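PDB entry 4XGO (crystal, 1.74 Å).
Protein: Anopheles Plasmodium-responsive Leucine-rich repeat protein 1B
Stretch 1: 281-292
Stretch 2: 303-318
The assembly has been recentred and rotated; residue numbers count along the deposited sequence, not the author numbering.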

ATOM      1  N   HIS A 281     -12.405 -24.823  17.168  1.00 12.23           N
ATOM      2  CA  HIS A 281     -11.035 -24.586  17.611  1.00 12.72           C
ATOM      3  C   HIS A 281     -10.951 -24.216  19.102  1.00 12.16           C
ATOM      4  O   HIS A 281     -10.588 -23.105  19.485  1.00 11.65           O
ATOM      5  CB  HIS A 281     -10.339 -23.539  16.712  1.00 13.39           C
ATOM      6  CG  HIS A 281     -10.093 -24.022  15.323  1.00 14.31           C
ATOM      7  ND1 HIS A 281     -11.028 -23.912  14.319  1.00 15.50           N
ATOM      8  CD2 HIS A 281      -9.025 -24.651  14.777  1.00 15.28           C
ATOM      9  CE1 HIS A 281     -10.534 -24.420  13.202  1.00 15.89           C
ATOM     10  NE2 HIS A 281      -9.330 -24.898  13.461  1.00 16.15           N
ATOM     11  N   ASN A 282     -11.327 -25.178  19.932  1.00 11.49           N
ATOM     12  CA  ASN A 282     -11.239 -25.053  21.387  1.00 11.16           C
ATOM     13  C   ASN A 282     -10.893 -26.457  21.926  1.00 11.41           C
ATOM     14  O   ASN A 282     -10.374 -27.289  21.173  1.00 11.54           O
ATOM     15  CB  ASN A 282     -12.551 -24.496  21.933  1.00 10.80           C
ATOM     16  CG  ASN A 282     -12.653 -22.994  21.811  1.00 10.60           C
ATOM     17  OD1 ASN A 282     -11.944 -22.281  22.506  1.00 10.39           O
ATOM     18  ND2 ASN A 282     -13.584 -22.495  20.975  1.00 10.18           N
ATOM     19  N   SER A 283     -11.147 -26.717  23.208  1.00 11.32           N
ATOM     20  CA  SER A 283     -10.876 -28.015  23.810  1.00 11.60           C
ATOM     21  C   SER A 283     -12.150 -28.513  24.500  1.00 11.50           C
ATOM     22  O   SER A 283     -12.098 -29.114  25.555  1.00 11.30           O
ATOM     23  CB  SER A 283      -9.720 -27.884  24.789  1.00 12.15           C
ATOM     24  OG  SER A 283      -8.513 -27.511  24.126  1.00 12.64           O
ATOM     25  N   ILE A 284     -13.296 -28.255  23.885  1.00 11.34           N
ATOM     26  CA  ILE A 284     -14.579 -28.525  24.529  1.00 11.76           C
ATOM     27  C   ILE A 284     -14.872 -30.034  24.487  1.00 12.49           C
ATOM     28  O   ILE A 284     -14.663 -30.685  23.475  1.00 12.19           O
ATOM     29  CB  ILE A 284     -15.713 -27.733  23.874  1.00 11.74           C
ATOM     30  CG1 ILE A 284     -15.449 -26.240  24.071  1.00 11.55           C
ATOM     31  CG2 ILE A 284     -17.059 -28.084  24.497  1.00 11.92           C
ATOM     32  CD1 ILE A 284     -16.220 -25.368  23.098  1.00 11.50           C
ATOM     33  N   VAL A 285     -15.345 -30.571  25.607  1.00 13.46           N
ATOM     34  CA  VAL A 285     -15.621 -32.010  25.718  1.00 14.14           C
ATOM     35  C   VAL A 285     -17.128 -32.286  25.727  1.00 15.09           C
ATOM     36  O   VAL A 285     -17.627 -33.193  25.029  1.00 15.00           O
ATOM     37  CB  VAL A 285     -14.955 -32.571  26.998  1.00 14.46           C
ATOM     38  CG1 VAL A 285     -15.348 -34.032  27.253  1.00 14.84           C
ATOM     39  CG2 VAL A 285     -13.444 -32.407  26.916  1.00 14.35           C
ATOM     40  N   THR A 286     -17.846 -31.537  26.556  1.00 16.25           N
ATOM     41  CA  THR A 286     -19.293 -31.603  26.589  1.00 17.22           C
ATOM     42  C   THR A 286     -19.851 -30.189  26.463  1.00 17.59           C
ATOM     43  O   THR A 286     -19.239 -29.231  26.893  1.00 17.43           O
ATOM     44  CB  THR A 286     -19.827 -32.285  27.873  1.00 17.97           C
ATOM     45  OG1 THR A 286     -19.558 -31.472  29.022  1.00 18.50           O
ATOM     46  CG2 THR A 286     -19.182 -33.635  28.065  1.00 18.19           C
ATOM     47  N   PHE A 287     -21.026 -30.093  25.878  1.00 18.40           N
ATOM     48  CA  PHE A 287     -21.718 -28.832  25.699  1.00 19.28           C
ATOM     49  C   PHE A 287     -23.185 -29.160  25.439  1.00 21.03           C
ATOM     50  O   PHE A 287     -23.488 -30.186  24.840  1.00 21.56           O
ATOM     51  CB  PHE A 287     -21.125 -28.079  24.504  1.00 18.40           C
ATOM     52  CG  PHE A 287     -21.795 -26.774  24.225  1.00 18.07           C
ATOM     53  CD1 PHE A 287     -21.677 -25.720  25.109  1.00 17.86           C
ATOM     54  CD2 PHE A 287     -22.569 -26.612  23.082  1.00 17.78           C
ATOM     55  CE1 PHE A 287     -22.312 -24.509  24.850  1.00 18.02           C
ATOM     56  CE2 PHE A 287     -23.214 -25.416  22.826  1.00 17.84           C
ATOM     57  CZ  PHE A 287     -23.077 -24.363  23.700  1.00 17.85           C
ATOM     58  N   LYS A 288     -24.088 -28.302  25.895  1.00 23.20           N
ATOM     59  CA  LYS A 288     -25.517 -28.551  25.777  1.00 25.15           C
ATOM     60  C   LYS A 288     -26.226 -27.391  25.101  1.00 25.69           C
ATOM     61  O   LYS A 288     -25.867 -26.240  25.299  1.00 24.30           O
ATOM     62  CB  LYS A 288     -26.133 -28.751  27.160  1.00 27.77           C
ATOM     63  CG  LYS A 288     -25.590 -29.959  27.899  1.00 29.66           C
ATOM     64  CD  LYS A 288     -26.184 -30.060  29.294  1.00 32.45           C
ATOM     65  CE  LYS A 288     -25.934 -31.430  29.890  1.00 34.46           C
ATOM     66  NZ  LYS A 288     -26.199 -31.443  31.358  1.00 36.59           N
ATOM     67  N   LEU A 289     -27.239 -27.726  24.307  1.00 27.70           N
ATOM     68  CA  LEU A 289     -28.191 -26.750  23.796  1.00 29.89           C
ATOM     69  C   LEU A 289     -29.599 -27.333  23.952  1.00 32.52           C
ATOM     70  O   LEU A 289     -29.774 -28.548  24.018  1.00 31.79           O
ATOM     71  CB  LEU A 289     -27.922 -26.438  22.322  1.00 29.91           C
ATOM     72  CG  LEU A 289     -26.655 -25.676  21.921  1.00 28.85           C
ATOM     73  CD1 LEU A 289     -26.583 -25.578  20.404  1.00 28.42           C
ATOM     74  CD2 LEU A 289     -26.600 -24.287  22.546  1.00 29.02           C
ATOM     75  N   SER A 290     -30.596 -26.459  24.023  1.00 35.59           N
ATOM     76  CA  SER A 290     -31.997 -26.893  23.995  1.00 39.06           C
ATOM     77  C   SER A 290     -32.404 -27.173  22.541  1.00 41.55           C
ATOM     78  O   SER A 290     -31.568 -27.126  21.640  1.00 43.51           O
ATOM     79  CB  SER A 290     -32.896 -25.817  24.597  1.00 40.40           C
ATOM     80  OG  SER A 290     -33.107 -24.781  23.654  1.00 41.16           O
ATOM     81  N   THR A 291     -33.683 -27.441  22.303  1.00 45.41           N
ATOM     82  CA  THR A 291     -34.148 -27.829  20.968  1.00 48.69           C
ATOM     83  C   THR A 291     -34.716 -26.649  20.165  1.00 51.26           C
ATOM     84  O   THR A 291     -35.773 -26.771  19.536  1.00 54.07           O
ATOM     85  CB  THR A 291     -35.227 -28.924  21.073  1.00 50.27           C
ATOM     86  OG1 THR A 291     -36.312 -28.432  21.863  1.00 53.01           O
ATOM     87  CG2 THR A 291     -34.668 -30.178  21.727  1.00 50.45           C
ATOM     88  N   SER A 292     -34.006 -25.521  20.167  1.00 51.05           N
ATOM     89  CA  SER A 292     -34.483 -24.299  19.508  1.00 52.56           C
ATOM     90  C   SER A 292     -34.254 -24.335  17.995  1.00 53.45           C
ATOM     91  O   SER A 292     -33.189 -24.748  17.528  1.00 55.94           O
ATOM     92  CB  SER A 292     -33.792 -23.068  20.104  1.00 52.78           C
ATOM     93  OG  SER A 292     -34.398 -21.860  19.661  1.00 53.26           O
TER
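Stretch 2, residues 303-318: NDWDCNSLRALFRNVA

Stretch 2 lies alongside stretch 1 in the same direction, joined by five hydrogen bonds and a run of apolar contacts; the whole contact buries 854 Å² summed over both sides. The direction follows from the register of nearest CA atoms, which rises together in both segments: Ser283 CA to Asn303 CA is 4.6 Å, Val285 CA to Trp305 CA 4.2 Å and Thr291 CA to Asn316 CA 4.4 Å. Between these ends the spacing widens, with Lys288 CA 6.3 Å from Leu313 CA, where stretch 2 is helical from Cys307 on and stretch 1 remains irregular.

At the start, Asn303 (chi1 -84°, m) has a CA-to-CB bond that runs sideways, but the end of its side chain comes nearer to stretch 1, and its OD1 accepts from Ile284 N at 3.0 Å and 166°. The backbones then pair directly: Asp304 N donates to Ile284 O at 2.9 Å, and Asp306 N to Val285 O at 2.8 Å and a nearly linear 178°. Water 1 also bridges this end, 3.0 Å from Ser283 OG and donating to Asp304 OD2 at 2.7 Å.

Asp306 caps the helix, its OD2 accepting from Ser309 N at 3.0 Å. Within the first turn, Ser309 points its CB toward stretch 1, and its OG accepts from Phe287 N at 3.1 Å. Water 2 links the same two residues, donating to Phe287 O at 2.7 Å and to Ser309 O at 2.6 Å.

Apolar packing accompanies this polar seam. Trp305 CZ3 lies 3.6 Å from Ile284 CG2 and 3.8 Å from Phe287 CB, the latter at the ring edge. Leu313 CD1 reaches Phe287 CD2 at 4.0 Å and Leu289 CG at 4.1 Å, while Val317 CG2 meets Leu289 CD1 at 3.8 Å. Farther along, Asn316 ND2 donates to Leu289 O at 2.9 Å.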

ATOM      1  N   ASN A 303     -12.351 -29.722  18.404  1.00 13.22           N
ATOM      2  CA  ASN A 303     -12.565 -29.743  19.840  1.00 13.16           C
ATOM      3  C   ASN A 303     -12.125 -31.092  20.396  1.00 13.94           C
ATOM      4  O   ASN A 303     -11.219 -31.707  19.825  1.00 13.90           O
ATOM      5  CB  ASN A 303     -14.008 -29.358  20.173  1.00 12.63           C
ATOM      6  CG  ASN A 303     -14.196 -27.844  20.233  1.00 12.10           C
ATOM      7  OD1 ASN A 303     -13.713 -27.192  21.155  1.00 11.64           O
ATOM      8  ND2 ASN A 303     -14.862 -27.279  19.244  1.00 11.44           N
ATOM      9  N   ASP A 304     -12.688 -31.521  21.527  1.00 14.67           N
ATOM     10  CA  ASP A 304     -12.332 -32.805  22.141  1.00 16.10           C
ATOM     11  C   ASP A 304     -13.587 -33.525  22.613  1.00 15.18           C
ATOM     12  O   ASP A 304     -13.691 -33.935  23.773  1.00 15.28           O
ATOM     13  CB  ASP A 304     -11.384 -32.573  23.315  1.00 18.03           C
ATOM     14  CG  ASP A 304     -10.020 -32.120  22.869  1.00 20.64           C
ATOM     15  OD1 ASP A 304      -9.234 -32.969  22.382  1.00 23.60           O
ATOM     16  OD2 ASP A 304      -9.726 -30.914  23.001  1.00 22.15           O
ATOM     17  N   TRP A 305     -14.527 -33.710  21.695  1.00 15.14           N
ATOM     18  CA  TRP A 305     -15.904 -34.097  22.042  1.00 15.51           C
ATOM     19  C   TRP A 305     -16.048 -35.481  22.643  1.00 16.81           C
ATOM     20  O   TRP A 305     -15.468 -36.453  22.158  1.00 17.28           O
ATOM     21  CB  TRP A 305     -16.822 -34.083  20.799  1.00 15.08           C
ATOM     22  CG  TRP A 305     -17.005 -32.749  20.244  1.00 14.42           C
ATOM     23  CD1 TRP A 305     -16.521 -32.270  19.055  1.00 14.17           C
ATOM     24  CD2 TRP A 305     -17.696 -31.666  20.860  1.00 14.42           C
ATOM     25  NE1 TRP A 305     -16.883 -30.959  18.896  1.00 13.71           N
ATOM     26  CE2 TRP A 305     -17.602 -30.560  19.990  1.00 14.00           C
ATOM     27  CE3 TRP A 305     -18.392 -31.522  22.062  1.00 14.98           C
ATOM     28  CZ2 TRP A 305     -18.153 -29.317  20.301  1.00 14.16           C
ATOM     29  CZ3 TRP A 305     -18.944 -30.283  22.365  1.00 15.12           C
ATOM     30  CH2 TRP A 305     -18.848 -29.216  21.484  1.00 14.63           C
ATOM     31  N   ASP A 306     -16.880 -35.553  23.671  1.00 17.97           N
ATOM     32  CA  ASP A 306     -17.459 -36.810  24.139  1.00 20.67           C
ATOM     33  C   ASP A 306     -18.612 -37.164  23.181  1.00 20.97           C
ATOM     34  O   ASP A 306     -19.457 -36.317  22.868  1.00 20.43           O
ATOM     35  CB  ASP A 306     -17.940 -36.586  25.572  1.00 22.88           C
ATOM     36  CG  ASP A 306     -18.795 -37.686  26.088  1.00 25.81           C
ATOM     37  OD1 ASP A 306     -18.219 -38.701  26.543  1.00 30.48           O
ATOM     38  OD2 ASP A 306     -20.027 -37.507  26.097  1.00 28.14           O
ATOM     39  N   CYS A 307     -18.621 -38.393  22.667  1.00 22.11           N
ATOM     40  CA  CYS A 307     -19.607 -38.772  21.643  1.00 23.54           C
ATOM     41  C   CYS A 307     -21.044 -38.635  22.139  1.00 23.98           C
ATOM     42  O   CYS A 307     -21.904 -38.172  21.411  1.00 24.11           O
ATOM     43  CB  CYS A 307     -19.368 -40.204  21.139  1.00 24.21           C
ATOM     44  SG  CYS A 307     -17.880 -40.410  20.141  1.00 25.50           S
ATOM     45  N   ASN A 308     -21.302 -39.038  23.375  1.00 26.53           N
ATOM     46  CA  ASN A 308     -22.665 -38.962  23.919  1.00 28.23           C
ATOM     47  C   ASN A 308     -23.172 -37.514  23.967  1.00 27.01           C
ATOM     48  O   ASN A 308     -24.308 -37.233  23.597  1.00 28.01           O
ATOM     49  CB  ASN A 308     -22.729 -39.624  25.300  1.00 30.17           C
ATOM     50  CG  ASN A 308     -22.629 -41.140  25.218  1.00 32.37           C
ATOM     51  OD1 ASN A 308     -23.084 -41.748  24.242  1.00 36.35           O
ATOM     52  ND2 ASN A 308     -22.014 -41.759  26.227  1.00 33.61           N
ATOM     53  N   SER A 309     -22.306 -36.590  24.362  1.00 25.42           N
ATOM     54  CA  SER A 309     -22.677 -35.173  24.392  1.00 24.51           C
ATOM     55  C   SER A 309     -22.897 -34.619  22.991  1.00 24.26           C
ATOM     56  O   SER A 309     -23.869 -33.907  22.723  1.00 25.00           O
ATOM     57  CB  SER A 309     -21.574 -34.361  25.076  1.00 23.67           C
ATOM     58  OG  SER A 309     -22.000 -33.029  25.305  1.00 22.54           O
ATOM     59  N   LEU A 310     -21.964 -34.917  22.096  1.00 24.07           N
ATOM     60  CA  LEU A 310     -22.079 -34.499  20.706  1.00 24.74           C
ATOM     61  C   LEU A 310     -23.348 -35.057  20.058  1.00 26.83           C
ATOM     62  O   LEU A 310     -24.080 -34.324  19.388  1.00 27.27           O
ATOM     63  CB  LEU A 310     -20.847 -34.974  19.932  1.00 24.23           C
ATOM     64  CG  LEU A 310     -20.693 -34.541  18.482  1.00 23.89           C
ATOM     65  CD1 LEU A 310     -20.591 -33.030  18.391  1.00 23.83           C
ATOM     66  CD2 LEU A 310     -19.450 -35.194  17.910  1.00 24.11           C
ATOM     67  N   ARG A 311     -23.606 -36.344  20.264  1.00 29.47           N
ATOM     68  CA  ARG A 311     -24.820 -36.976  19.723  1.00 32.10           C
ATOM     69  C   ARG A 311     -26.095 -36.377  20.309  1.00 34.17           C
ATOM     70  O   ARG A 311     -27.079 -36.203  19.590  1.00 35.24           O
ATOM     71  CB  ARG A 311     -24.810 -38.478  19.958  1.00 32.96           C
ATOM     72  CG  ARG A 311     -23.913 -39.227  18.991  1.00 33.27           C
ATOM     73  CD  ARG A 311     -24.187 -40.715  19.055  1.00 33.40           C
ATOM     74  NE  ARG A 311     -23.718 -41.319  20.295  1.00 33.83           N
ATOM     75  CZ  ARG A 311     -22.607 -42.036  20.424  1.00 33.97           C
ATOM     76  NH1 ARG A 311     -21.803 -42.252  19.385  1.00 34.87           N
ATOM     77  NH2 ARG A 311     -22.292 -42.541  21.607  1.00 34.81           N
ATOM     78  N   ALA A 312     -26.072 -36.058  21.604  1.00 35.14           N
ATOM     79  CA  ALA A 312     -27.183 -35.341  22.241  1.00 36.65           C
ATOM     80  C   ALA A 312     -27.385 -33.961  21.627  1.00 36.51           C
ATOM     81  O   ALA A 312     -28.507 -33.467  21.551  1.00 38.70           O
ATOM     82  CB  ALA A 312     -26.954 -35.221  23.740  1.00 36.29           C
ATOM     83  N   LEU A 313     -26.292 -33.336  21.202  1.00 37.51           N
ATOM     84  CA  LEU A 313     -26.335 -32.029  20.548  1.00 38.82           C
ATOM     85  C   LEU A 313     -27.035 -32.091  19.185  1.00 40.79           C
ATOM     86  O   LEU A 313     -27.824 -31.201  18.849  1.00 41.50           O
ATOM     87  CB  LEU A 313     -24.908 -31.486  20.380  1.00 39.22           C
ATOM     88  CG  LEU A 313     -24.656 -29.992  20.493  1.00 39.52           C
ATOM     89  CD1 LEU A 313     -25.156 -29.441  21.819  1.00 40.00           C
ATOM     90  CD2 LEU A 313     -23.165 -29.731  20.344  1.00 38.34           C
ATOM     91  N   PHE A 314     -26.746 -33.128  18.397  1.00 41.61           N
ATOM     92  CA  PHE A 314     -27.390 -33.283  17.079  1.00 43.93           C
ATOM     93  C   PHE A 314     -28.879 -33.588  17.215  1.00 45.97           C
ATOM     94  O   PHE A 314     -29.680 -33.131  16.406  1.00 48.50           O
ATOM     95  CB  PHE A 314     -26.747 -34.399  16.240  1.00 43.21           C
ATOM     96  CG  PHE A 314     -25.286 -34.194  15.939  1.00 42.73           C
ATOM     97  CD1 PHE A 314     -24.784 -32.949  15.586  1.00 42.07           C
ATOM     98  CD2 PHE A 314     -24.413 -35.275  15.979  1.00 42.98           C
ATOM     99  CE1 PHE A 314     -23.439 -32.782  15.304  1.00 41.07           C
ATOM    100  CE2 PHE A 314     -23.069 -35.115  15.693  1.00 42.05           C
ATOM    101  CZ  PHE A 314     -22.582 -33.870  15.352  1.00 40.01           C
ATOM    102  N   ARG A 315     -29.247 -34.366  18.228  1.00 48.28           N
ATOM    103  CA  ARG A 315     -30.661 -34.662  18.489  1.00 52.33           C
ATOM    104  C   ARG A 315     -31.484 -33.397  18.777  1.00 53.92           C
ATOM    105  O   ARG A 315     -32.685 -33.372  18.518  1.00 56.78           O
ATOM    106  CB  ARG A 315     -30.812 -35.680  19.632  1.00 52.74           C
ATOM    107  CG  ARG A 315     -30.413 -37.099  19.242  1.00 53.88           C
ATOM    108  CD  ARG A 315     -30.751 -38.114  20.328  1.00 54.61           C
ATOM    109  NE  ARG A 315     -29.915 -37.955  21.514  1.00 55.66           N
ATOM    110  N   ASN A 316     -30.840 -32.351  19.298  1.00 53.80           N
ATOM    111  CA  ASN A 316     -31.525 -31.089  19.603  1.00 55.89           C
ATOM    112  C   ASN A 316     -31.400 -30.003  18.523  1.00 55.00           C
ATOM    113  O   ASN A 316     -32.290 -29.164  18.385  1.00 57.42           O
ATOM    114  CB  ASN A 316     -31.043 -30.544  20.954  1.00 56.65           C
ATOM    115  CG  ASN A 316     -31.429 -31.443  22.115  1.00 58.70           C
ATOM    116  OD1 ASN A 316     -31.836 -32.593  21.924  1.00 60.67           O
ATOM    117  ND2 ASN A 316     -31.309 -30.922  23.326  1.00 60.09           N
ATOM    118  N   VAL A 317     -30.303 -30.012  17.772  1.00 52.77           N
ATOM    119  CA  VAL A 317     -30.083 -29.046  16.693  1.00 50.65           C
ATOM    120  C   VAL A 317     -30.586 -29.600  15.354  1.00 50.75           C
ATOM    121  O   VAL A 317     -30.523 -30.806  15.113  1.00 48.91           O
ATOM    122  CB  VAL A 317     -28.582 -28.686  16.595  1.00 50.80           C
ATOM    123  CG1 VAL A 317     -28.297 -27.800  15.390  1.00 50.37           C
ATOM    124  CG2 VAL A 317     -28.124 -28.012  17.882  1.00 50.09           C
ATOM    125  N   ALA A 318     -31.086 -28.711  14.492  1.00 51.92           N
ATOM    126  CA  ALA A 318     -31.538 -29.075  13.142  1.00 52.58           C
ATOM    127  C   ALA A 318     -30.367 -29.530  12.266  1.00 53.05           C
ATOM    128  O   ALA A 318     -29.262 -28.979  12.353  1.00 50.21           O
ATOM    129  CB  ALA A 318     -32.253 -27.900  12.488  1.00 52.77           C
TER
HETATM  130  O   HOH W   1      -7.261 -29.806  22.659  1.00 36.72           O
HETATM  131  O   HOH W   2     -25.122 -32.234  24.256  1.00 22.60           O